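PDB 4R7R: putative lipoprotein from Clostridium perfringens ATCC 13124, which is of unknown function but, as a putative lipoprotein with an alpha-beta fold, is probably attached to the cell envelope through a lipid anchor. Local coordinates for residues A[83-86]-A[90-93]. Sequence-based numbering, arbitrary orientation.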
ATOM      1  N   ILE A  83       0.123  -0.361   4.203  1.00 25.33           N
ATOM      2  CA  ILE A  83      -0.738  -0.750   3.097  1.00 23.79           C
ATOM      3  C   ILE A  83      -1.157  -2.211   3.280  1.00 25.58           C
ATOM      4  O   ILE A  83      -0.302  -3.109   3.356  1.00 24.34           O
ATOM      5  CB  ILE A  83      -0.053  -0.588   1.726  1.00 23.01           C
ATOM      6  CG1 ILE A  83       0.577   0.795   1.589  1.00 22.62           C
ATOM      7  CG2 ILE A  83      -1.056  -0.833   0.593  1.00 23.19           C
ATOM      8  CD1 ILE A  83       1.383   0.965   0.316  1.00 20.53           C
ATOM      9  N   ASP A  84      -2.462  -2.453   3.369  1.00 24.80           N
ATOM     10  CA  ASP A  84      -2.942  -3.823   3.460  1.00 25.84           C
ATOM     11  C   ASP A  84      -3.249  -4.329   2.049  1.00 26.42           C
ATOM     12  O   ASP A  84      -3.924  -3.643   1.281  1.00 27.87           O
ATOM     13  CB  ASP A  84      -4.176  -3.917   4.368  1.00 27.21           C
ATOM     14  CG  ASP A  84      -3.850  -3.655   5.843  1.00 30.60           C
ATOM     15  OD1 ASP A  84      -2.703  -3.943   6.265  1.00 32.05           O
ATOM     16  OD2 ASP A  84      -4.740  -3.175   6.591  1.00 30.30           O
ATOM     17  N   ILE A  85      -2.746  -5.514   1.697  1.00 24.76           N
ATOM     18  CA  ILE A  85      -2.988  -6.067   0.364  1.00 25.72           C
ATOM     19  C   ILE A  85      -4.060  -7.170   0.366  1.00 27.24           C
ATOM     20  O   ILE A  85      -3.888  -8.216   1.005  1.00 29.58           O
ATOM     21  CB  ILE A  85      -1.679  -6.634  -0.235  1.00 25.46           C
ATOM     22  CG1 ILE A  85      -0.548  -5.599  -0.135  1.00 23.64           C
ATOM     23  CG2 ILE A  85      -1.899  -7.099  -1.663  1.00 25.20           C
ATOM     24  CD1 ILE A  85      -0.904  -4.280  -0.764  1.00 23.94           C
ATOM     25  N   TYR A  86      -5.160  -6.941  -0.347  1.00 26.95           N
ATOM     26  CA  TYR A  86      -6.211  -7.957  -0.498  1.00 28.26           C
ATOM     27  C   TYR A  86      -6.259  -8.543  -1.909  1.00 32.72           C
ATOM     28  O   TYR A  86      -5.389  -8.270  -2.749  1.00 33.91           O
ATOM     29  CB  TYR A  86      -7.580  -7.371  -0.155  1.00 27.70           C
ATOM     30  CG  TYR A  86      -7.642  -6.829   1.245  1.00 26.73           C
ATOM     31  CD1 TYR A  86      -8.100  -7.615   2.299  1.00 25.37           C
ATOM     32  CD2 TYR A  86      -7.207  -5.546   1.517  1.00 26.56           C
ATOM     33  CE1 TYR A  86      -8.142  -7.131   3.580  1.00 25.64           C
ATOM     34  CE2 TYR A  86      -7.244  -5.047   2.792  1.00 27.32           C
ATOM     35  CZ  TYR A  86      -7.713  -5.842   3.823  1.00 26.53           C
ATOM     36  OH  TYR A  86      -7.735  -5.322   5.092  1.00 25.01           O
ATOM     37  N   LEU A  90      -7.417  -4.922  -4.698  1.00 27.67           N
ATOM     38  CA  LEU A  90      -7.890  -4.026  -3.646  1.00 26.45           C
ATOM     39  C   LEU A  90      -6.816  -3.845  -2.569  1.00 23.37           C
ATOM     40  O   LEU A  90      -6.208  -4.814  -2.117  1.00 22.68           O
ATOM     41  CB  LEU A  90      -9.182  -4.584  -3.027  1.00 29.62           C
ATOM     42  CG  LEU A  90      -9.804  -3.942  -1.772  1.00 32.00           C
ATOM     43  CD1 LEU A  90     -10.310  -2.511  -2.041  1.00 33.65           C
ATOM     44  CD2 LEU A  90     -10.921  -4.819  -1.190  1.00 32.30           C
ATOM     45  N   ILE A  91      -6.578  -2.604  -2.155  1.00 21.92           N
ATOM     46  CA  ILE A  91      -5.653  -2.332  -1.061  1.00 21.74           C
ATOM     47  C   ILE A  91      -6.252  -1.263  -0.145  1.00 20.36           C
ATOM     48  O   ILE A  91      -7.185  -0.559  -0.537  1.00 22.31           O
ATOM     49  CB  ILE A  91      -4.271  -1.846  -1.564  1.00 19.05           C
ATOM     50  CG1 ILE A  91      -4.365  -0.414  -2.078  1.00 21.32           C
ATOM     51  CG2 ILE A  91      -3.703  -2.749  -2.659  1.00 17.28           C
ATOM     52  CD1 ILE A  91      -3.021   0.217  -2.299  1.00 22.29           C
ATOM     53  N   THR A  92      -5.740  -1.164   1.080  1.00 20.00           N
ATOM     54  CA  THR A  92      -6.073  -0.052   1.960  1.00 20.53           C
ATOM     55  C   THR A  92      -4.767   0.589   2.401  1.00 22.11           C
ATOM     56  O   THR A  92      -3.713  -0.054   2.377  1.00 23.60           O
ATOM     57  CB  THR A  92      -6.884  -0.466   3.208  1.00 19.89           C
ATOM     58  OG1 THR A  92      -6.107  -1.345   4.034  1.00 17.44           O
ATOM     59  CG2 THR A  92      -8.211  -1.121   2.816  1.00 21.09           C
ATOM     60  N   LEU A  93      -4.845   1.849   2.809  1.00 22.02           N
ATOM     61  CA  LEU A  93      -3.665   2.651   3.070  1.00 23.58           C
ATOM     62  C   LEU A  93      -3.988   3.637   4.190  1.00 25.36           C
ATOM     63  O   LEU A  93      -5.010   4.358   4.132  1.00 26.15           O
ATOM     64  CB  LEU A  93      -3.223   3.381   1.790  1.00 24.56           C
ATOM     65  CG  LEU A  93      -1.830   4.030   1.720  1.00 22.86           C
ATOM     66  CD1 LEU A  93      -1.440   4.265   0.263  1.00 21.88           C
ATOM     67  CD2 LEU A  93      -1.769   5.344   2.500  1.00 22.27           C
TER
HETATM   68  O   HOH W   1      -7.139  -2.926   6.258  1.00 27.50           O
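Tyr-86, Thr-92 and Ile-83 bury the most surface where 83-86 and 90-93 pair as the two arms of a beta hairpin. Strands 83-85 and 90-93 run antiparallel, at 160°, their axes approaching to 4.6 Å, and Tyr-86 leads into the turn. Asp-84 and Thr-92 form the hydrogen-bonded pair: Asp-84 N donates to Thr-92 O (2.9 Å), and Thr-92 N returns a bond to Asp-84 O (3.1 Å). Toward the turn, Tyr-86 N reaches Leu-90 O at 3.0 Å, and that oxygen also lies at the edge of the Tyr-86 ring. The ring crosses Thr-92 obliquely, with Tyr-86 CE2 4.0 Å from Thr-92 CG2. With OG1 set between its backbone N and carbonyl carbon (chi1 64°), Thr-92 presents the hydroxyl to a water that also binds Tyr-86 OH; a third leg, to Asp-84 OD2, is modelled too short and is doubtful. Asp-84 OD2 accepts a hydrogen bond from Tyr-94 OH, and OD1 pairs with Lys-71 NZ in a salt bridge.

On the reverse face the contact is aliphatic. Ile-83 CG2 meets Ile-91 CD1 at 3.7 Å, Ile-83 CG1 lies 4.0 Å from Leu-93 CG, and Ile-85 CD1 packs alongside Ile-91 CG2. Leu-116 of helix 116-125 covers Ile-83 and Ile-85, while helix 9-17 packs on Leu-93; strands 70-75 and 103-106 flank the hairpin within the antiparallel sheet.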